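PDB 3L9D: putative GTP pyrophosphokinase from Streptococcus mutans, which probably makes the alarmone pppGpp, precursor of ppGpp, by transferring pyrophosphate from ATP to GTP. Local coordinates for residues D42-A47 / N97-M102; K60-R63 / H68-I71. All coordinates share one frame; numbering follows the deposited sequence.

Contact 1: D42-A47 / N97-M102; sequences DPYIQA and NLTQDM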
ATOM      1  N   ASP A  42     -11.018   2.217  16.827  1.00 30.29           N
ATOM      2  CA  ASP A  42     -12.298   2.049  16.153  1.00 29.03           C
ATOM      3  C   ASP A  42     -12.442   2.820  14.854  1.00 28.66           C
ATOM      4  O   ASP A  42     -12.898   2.272  13.857  1.00 28.31           O
ATOM      5  CB  ASP A  42     -13.472   2.376  17.068  1.00 40.40           C
ATOM      6  CG  ASP A  42     -14.812   2.105  16.394  1.00 42.75           C
ATOM      7  OD1 ASP A  42     -15.382   3.059  15.808  1.00 34.89           O
ATOM      8  OD2 ASP A  42     -15.261   0.931  16.420  1.00 41.64           O
ATOM      9  N   PRO A  43     -12.065   4.100  14.853  1.00 28.77           N
ATOM     10  CA  PRO A  43     -12.189   4.873  13.613  1.00 26.03           C
ATOM     11  C   PRO A  43     -11.230   4.411  12.494  1.00 26.33           C
ATOM     12  O   PRO A  43     -11.427   4.769  11.330  1.00 29.15           O
ATOM     13  CB  PRO A  43     -11.842   6.296  14.053  1.00 25.87           C
ATOM     14  CG  PRO A  43     -11.864   6.276  15.547  1.00 30.99           C
ATOM     15  CD  PRO A  43     -11.523   4.900  15.960  1.00 24.78           C
ATOM     16  N   TYR A  44     -10.199   3.647  12.842  1.00 24.72           N
ATOM     17  CA  TYR A  44      -9.270   3.123  11.845  1.00 20.96           C
ATOM     18  C   TYR A  44      -9.829   1.859  11.236  1.00 20.87           C
ATOM     19  O   TYR A  44      -9.627   1.581  10.051  1.00 20.88           O
ATOM     20  CB  TYR A  44      -7.894   2.833  12.452  1.00 23.25           C
ATOM     21  CG  TYR A  44      -7.159   4.055  12.943  1.00 20.52           C
ATOM     22  CD1 TYR A  44      -6.260   4.728  12.127  1.00 23.39           C
ATOM     23  CD2 TYR A  44      -7.369   4.535  14.218  1.00 20.51           C
ATOM     24  CE1 TYR A  44      -5.589   5.852  12.580  1.00 18.73           C
ATOM     25  CE2 TYR A  44      -6.712   5.636  14.674  1.00 21.33           C
ATOM     26  CZ  TYR A  44      -5.827   6.294  13.854  1.00 18.27           C
ATOM     27  OH  TYR A  44      -5.178   7.396  14.331  1.00 21.89           O
ATOM     28  N   ILE A  45     -10.534   1.087  12.049  1.00 23.81           N
ATOM     29  CA  ILE A  45     -11.208  -0.091  11.544  1.00 23.00           C
ATOM     30  C   ILE A  45     -12.263   0.306  10.518  1.00 22.81           C
ATOM     31  O   ILE A  45     -12.371  -0.311   9.452  1.00 24.33           O
ATOM     32  CB  ILE A  45     -11.844  -0.913  12.674  1.00 27.47           C
ATOM     33  CG1 ILE A  45     -10.747  -1.606  13.488  1.00 24.95           C
ATOM     34  CG2 ILE A  45     -12.826  -1.938  12.088  1.00 27.04           C
ATOM     35  CD1 ILE A  45     -11.111  -1.871  14.915  1.00 24.88           C
ATOM     36  N   GLN A  46     -13.039   1.334  10.853  1.00 26.29           N
ATOM     37  CA  GLN A  46     -14.040   1.890   9.945  1.00 24.87           C
ATOM     38  C   GLN A  46     -13.394   2.395   8.659  1.00 25.43           C
ATOM     39  O   GLN A  46     -13.858   2.064   7.564  1.00 20.64           O
ATOM     40  CB  GLN A  46     -14.757   3.070  10.594  1.00 24.05           C
ATOM     41  CG  GLN A  46     -15.533   2.749  11.832  1.00 30.10           C
ATOM     42  CD  GLN A  46     -16.376   3.937  12.302  1.00 42.17           C
ATOM     43  OE1 GLN A  46     -16.159   4.473  13.396  1.00 40.91           O
ATOM     44  NE2 GLN A  46     -17.333   4.365  11.461  1.00 39.12           N
ATOM     45  N   ALA A  47     -12.347   3.218   8.806  1.00 23.96           N
ATOM     46  CA  ALA A  47     -11.632   3.806   7.672  1.00 18.35           C
ATOM     47  C   ALA A  47     -11.121   2.752   6.674  1.00 19.94           C
ATOM     48  O   ALA A  47     -11.272   2.918   5.469  1.00 22.36           O
ATOM     49  CB  ALA A  47     -10.505   4.680   8.160  1.00 16.92           C
ATOM     50  N   ASN A  97      -0.246  11.565  21.118  1.00 35.52           N
ATOM     51  CA  ASN A  97       0.035  12.040  19.766  1.00 34.18           C
ATOM     52  C   ASN A  97      -0.090  10.987  18.673  1.00 37.89           C
ATOM     53  O   ASN A  97       0.399  11.203  17.564  1.00 38.71           O
ATOM     54  CB  ASN A  97       1.423  12.655  19.704  1.00 36.33           C
ATOM     55  CG  ASN A  97       1.585  13.794  20.677  1.00 40.60           C
ATOM     56  OD1 ASN A  97       2.655  13.976  21.250  1.00 36.01           O
ATOM     57  ND2 ASN A  97       0.515  14.564  20.884  1.00 36.71           N
ATOM     58  N   LEU A  98      -0.729   9.855  18.969  1.00 32.46           N
ATOM     59  CA  LEU A  98      -0.836   8.790  17.981  1.00 29.51           C
ATOM     60  C   LEU A  98      -1.572   9.254  16.726  1.00 30.95           C
ATOM     61  O   LEU A  98      -1.064   9.162  15.611  1.00 28.18           O
ATOM     62  CB  LEU A  98      -1.559   7.582  18.559  1.00 29.19           C
ATOM     63  CG  LEU A  98      -0.732   6.628  19.401  1.00 31.92           C
ATOM     64  CD1 LEU A  98      -1.572   5.417  19.704  1.00 29.68           C
ATOM     65  CD2 LEU A  98       0.534   6.236  18.656  1.00 29.85           C
ATOM     66  N   THR A  99      -2.788   9.748  16.911  1.00 31.98           N
ATOM     67  CA  THR A  99      -3.614  10.083  15.771  1.00 27.91           C
ATOM     68  C   THR A  99      -2.943  11.150  14.919  1.00 30.92           C
ATOM     69  O   THR A  99      -2.920  11.050  13.701  1.00 30.97           O
ATOM     70  CB  THR A  99      -5.018  10.535  16.197  1.00 26.98           C
ATOM     71  OG1 THR A  99      -5.821   9.380  16.493  1.00 30.46           O
ATOM     72  CG2 THR A  99      -5.671  11.318  15.074  1.00 23.78           C
ATOM     73  N   GLN A 100      -2.382  12.168  15.557  1.00 33.16           N
ATOM     74  CA  GLN A 100      -1.815  13.270  14.796  1.00 34.77           C
ATOM     75  C   GLN A 100      -0.427  12.943  14.231  1.00 33.11           C
ATOM     76  O   GLN A 100      -0.004  13.546  13.257  1.00 34.76           O
ATOM     77  CB  GLN A 100      -1.810  14.566  15.619  1.00 32.21           C
ATOM     78  CG  GLN A 100      -0.597  14.766  16.499  1.00 44.94           C
ATOM     79  CD  GLN A 100      -0.505  16.192  17.051  1.00 54.78           C
ATOM     80  OE1 GLN A 100       0.576  16.795  17.098  1.00 52.96           O
ATOM     81  NE2 GLN A 100      -1.647  16.736  17.467  1.00 60.46           N
ATOM     82  N   ASP A 101       0.270  11.973  14.817  1.00 31.75           N
ATOM     83  CA  ASP A 101       1.663  11.736  14.436  1.00 33.22           C
ATOM     84  C   ASP A 101       1.976  10.401  13.750  1.00 29.02           C
ATOM     85  O   ASP A 101       2.986  10.295  13.055  1.00 34.75           O
ATOM     86  CB  ASP A 101       2.602  11.936  15.637  1.00 35.16           C
ATOM     87  CG  ASP A 101       2.879  13.414  15.948  1.00 43.56           C
ATOM     88  OD1 ASP A 101       2.472  14.315  15.166  1.00 39.35           O
ATOM     89  OD2 ASP A 101       3.528  13.665  16.991  1.00 45.95           O
ATOM     90  N   MET A 102       1.152   9.378  13.955  1.00 25.78           N
ATOM     91  CA  MET A 102       1.394   8.093  13.293  1.00 25.39           C
ATOM     92  C   MET A 102       0.628   7.982  11.956  1.00 24.75           C
ATOM     93  O   MET A 102      -0.576   8.250  11.883  1.00 22.88           O
ATOM     94  CB  MET A 102       1.100   6.910  14.229  1.00 25.33           C
ATOM     95  CG  MET A 102       1.449   5.556  13.610  1.00 28.91           C
ATOM     96  SD  MET A 102       1.921   4.254  14.769  1.00 32.10           S
ATOM     97  CE  MET A 102       3.082   5.150  15.805  1.00 29.86           C
TER
HETATM   98  O   HOH W   1      -3.450   8.548  12.338  1.00 19.04           O
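The phenol oxygen of Tyr-44 is gripped twice at the end of its ring: by the hydroxyl of Thr-99, with OH 3.0 Å from OG1, and by water 1, whose oxygen sits 2.9 Å from the same OH. Either hydroxyl of the Tyr-Thr pair could be the donor. The water lies in the plane of the tyrosine ring, at its edge, and Thr-99 OG1 approaches that edge near the plane too. From there the water donates toward two backbone carbonyls of the short helix 98-101 and its exit, Thr-99 O at 2.9 Å and Met-102 O at 2.9 Å, although more acceptors surround it than it has protons to give.

Most of the reach is Tyr-44's. Tyr-44 CA is 9.8 Å from Thr-99 CA, and the ring spans the gap, with CG beside the backbone N and anti to the carbonyl carbon (chi1 -65°). Thr-99 turns OG1 to the phenol, and its CA lies 3.4 Å from Tyr-44 OH. The contact thus ties helix 42-64 to helix 98-101 through a direct hydroxyl pair and a water that links the phenol to the carbonyls of Thr-99 and Met-102, and it supplies hydrogen bonding for a phenol oxygen at the end of a buried ring that packs on Phe-40, Ile-105 and, from strand 164-176, Ile-168.

Contact 2: K60-R63 / H68-I71; sequences KQFR and HSPI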
ATOM      1  N   LYS A  60     -14.256  -1.133 -10.749  1.00 27.77           N
ATOM      2  CA  LYS A  60     -15.582  -1.362 -11.310  1.00 27.85           C
ATOM      3  C   LYS A  60     -15.884  -0.340 -12.403  1.00 34.49           C
ATOM      4  O   LYS A  60     -16.481  -0.678 -13.424  1.00 35.74           O
ATOM      5  CB  LYS A  60     -16.670  -1.294 -10.233  1.00 29.94           C
ATOM      6  CG  LYS A  60     -16.686  -2.468  -9.262  1.00 31.34           C
ATOM      7  CD  LYS A  60     -17.833  -2.340  -8.244  1.00 33.78           C
ATOM      8  CE  LYS A  60     -17.811  -3.502  -7.248  1.00 43.38           C
ATOM      9  NZ  LYS A  60     -17.502  -4.804  -7.936  1.00 51.01           N
ATOM     10  N   GLN A  61     -15.468   0.908 -12.186  1.00 32.57           N
ATOM     11  CA  GLN A  61     -15.767   1.992 -13.117  1.00 34.46           C
ATOM     12  C   GLN A  61     -15.044   1.826 -14.422  1.00 38.51           C
ATOM     13  O   GLN A  61     -15.614   2.050 -15.494  1.00 42.26           O
ATOM     14  CB  GLN A  61     -15.391   3.336 -12.525  1.00 27.50           C
ATOM     15  CG  GLN A  61     -16.206   3.666 -11.330  1.00 31.65           C
ATOM     16  CD  GLN A  61     -15.875   5.019 -10.798  1.00 31.71           C
ATOM     17  OE1 GLN A  61     -15.593   5.173  -9.607  1.00 32.66           O
ATOM     18  NE2 GLN A  61     -15.895   6.025 -11.679  1.00 26.35           N
ATOM     19  N   PHE A  62     -13.777   1.456 -14.330  1.00 31.81           N
ATOM     20  CA  PHE A  62     -12.991   1.285 -15.526  1.00 32.92           C
ATOM     21  C   PHE A  62     -13.621   0.168 -16.343  1.00 36.67           C
ATOM     22  O   PHE A  62     -13.861   0.331 -17.536  1.00 35.32           O
ATOM     23  CB  PHE A  62     -11.517   1.017 -15.192  1.00 25.53           C
ATOM     24  CG  PHE A  62     -10.710   2.276 -14.943  1.00 28.42           C
ATOM     25  CD1 PHE A  62     -10.293   3.067 -16.001  1.00 23.99           C
ATOM     26  CD2 PHE A  62     -10.374   2.666 -13.657  1.00 23.75           C
ATOM     27  CE1 PHE A  62      -9.556   4.204 -15.786  1.00 23.83           C
ATOM     28  CE2 PHE A  62      -9.624   3.813 -13.443  1.00 26.84           C
ATOM     29  CZ  PHE A  62      -9.218   4.581 -14.505  1.00 22.44           C
ATOM     30  N   ARG A  63     -13.927  -0.947 -15.683  1.00 37.18           N
ATOM     31  CA  ARG A  63     -14.475  -2.123 -16.358  1.00 40.78           C
ATOM     32  C   ARG A  63     -15.854  -1.871 -16.992  1.00 41.94           C
ATOM     33  O   ARG A  63     -16.098  -2.282 -18.123  1.00 43.86           O
ATOM     34  CB  ARG A  63     -14.478  -3.331 -15.414  1.00 34.59           C
ATOM     35  CG  ARG A  63     -13.056  -3.802 -15.078  1.00 43.57           C
ATOM     36  CD  ARG A  63     -13.014  -5.008 -14.129  1.00 48.73           C
ATOM     37  NE  ARG A  63     -13.492  -6.243 -14.752  1.00 60.56           N
ATOM     38  CZ  ARG A  63     -12.746  -7.033 -15.523  1.00 61.12           C
ATOM     39  NH1 ARG A  63     -11.481  -6.711 -15.775  1.00 59.07           N
ATOM     40  NH2 ARG A  63     -13.265  -8.137 -16.054  1.00 54.44           N
ATOM     41  N   HIS A  68      -9.097  -0.557 -19.677  1.00 30.79           N
ATOM     42  CA  HIS A  68      -8.148  -1.136 -18.731  1.00 24.90           C
ATOM     43  C   HIS A  68      -8.196  -0.426 -17.380  1.00 30.02           C
ATOM     44  O   HIS A  68      -8.226   0.822 -17.296  1.00 26.66           O
ATOM     45  CB  HIS A  68      -6.723  -1.077 -19.258  1.00 28.94           C
ATOM     46  CG  HIS A  68      -5.697  -1.556 -18.272  1.00 31.65           C
ATOM     47  ND1 HIS A  68      -5.562  -2.883 -17.919  1.00 28.66           N
ATOM     48  CD2 HIS A  68      -4.749  -0.884 -17.575  1.00 31.18           C
ATOM     49  CE1 HIS A  68      -4.581  -3.004 -17.044  1.00 33.08           C
ATOM     50  NE2 HIS A  68      -4.069  -1.806 -16.818  1.00 30.31           N
ATOM     51  N   SER A  69      -8.195  -1.241 -16.330  1.00 23.76           N
ATOM     52  CA  SER A  69      -8.216  -0.766 -14.961  1.00 24.91           C
ATOM     53  C   SER A  69      -6.814  -0.784 -14.362  1.00 24.94           C
ATOM     54  O   SER A  69      -6.164  -1.825 -14.334  1.00 25.77           O
ATOM     55  CB  SER A  69      -9.151  -1.640 -14.130  1.00 25.59           C
ATOM     56  OG  SER A  69      -9.158  -1.247 -12.774  1.00 26.93           O
ATOM     57  N   PRO A  70      -6.355   0.374 -13.869  1.00 24.33           N
ATOM     58  CA  PRO A  70      -5.045   0.497 -13.218  1.00 25.91           C
ATOM     59  C   PRO A  70      -4.994  -0.328 -11.938  1.00 25.58           C
ATOM     60  O   PRO A  70      -3.909  -0.710 -11.497  1.00 23.20           O
ATOM     61  CB  PRO A  70      -4.961   1.986 -12.860  1.00 25.66           C
ATOM     62  CG  PRO A  70      -6.065   2.647 -13.640  1.00 26.20           C
ATOM     63  CD  PRO A  70      -7.127   1.626 -13.813  1.00 21.52           C
ATOM     64  N   ILE A  71      -6.160  -0.584 -11.345  1.00 23.70           N
ATOM     65  CA  ILE A  71      -6.229  -1.335 -10.100  1.00 21.93           C
ATOM     66  C   ILE A  71      -6.682  -2.765 -10.375  1.00 27.13           C
ATOM     67  O   ILE A  71      -7.669  -2.989 -11.085  1.00 29.38           O
ATOM     68  CB  ILE A  71      -7.189  -0.681  -9.084  1.00 19.91           C
ATOM     69  CG1 ILE A  71      -6.735   0.733  -8.721  1.00 21.44           C
ATOM     70  CG2 ILE A  71      -7.289  -1.513  -7.822  1.00 14.23           C
ATOM     71  CD1 ILE A  71      -7.642   1.418  -7.687  1.00 17.49           C
TER
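The last turn of helix 42-64 and the loop 68-71 pass close to each other, the CA atoms of Phe-62 and Ser-69 being 5.2 Å apart where the chain has doubled back. Phe-62 carries the contact. Pro-70 comes at its ring from the opposite direction and lays CD over one face, 3.5 Å from the ring centroid and 19° off the normal, a CH-pi contact displaced toward the CE2 side of the ring, where CD is 3.3 Å from Phe-62 CE2. The carbonyl oxygen of His-68 approaches obliquely, its O 3.3 Å from Phe-62 CD1. Nearer the helix backbone, Phe-62 CB rests 3.7 Å from Ser-69 CB.

Ser-69 directs its hydroxyl along its own loop: with OG anti to the backbone N (chi1 178°), it donates to Ile-71 O at 2.8 Å, meeting a lone pair in the carbonyl plane and bracing the turn of chain around Pro-70. Arg-59 of helix 42-64 binds that same carbonyl, while His-68 NE2 bonds Asp-117. Helix 117-126 touches both segments, Leu-124 on Phe-62 and Asp-120 and Val-121 on Pro-70; the loop then leads into strand 73-78, outermost in the sheet of this chain.

In the fold
Both contacts draw on helix 42-64, contact 1 near its start and contact 2 near its end, with centres 29 Å apart and nearest atoms about 14 Å apart. Each is partly buried, their centres about 17 and 18 Å from the centre of the chain. Contact 1 is long-range, bringing in helix 98-101 from beyond strand 73-78 and helix 81-91; contact 2 is local, folding the chain back after the helix on its way into that strand. Their chemistry differs accordingly: a small, polar, water-assisted meeting of side-chain hydroxyls and backbone carbonyls in the first, and a larger, mainly apolar aromatic-proline fit in the second.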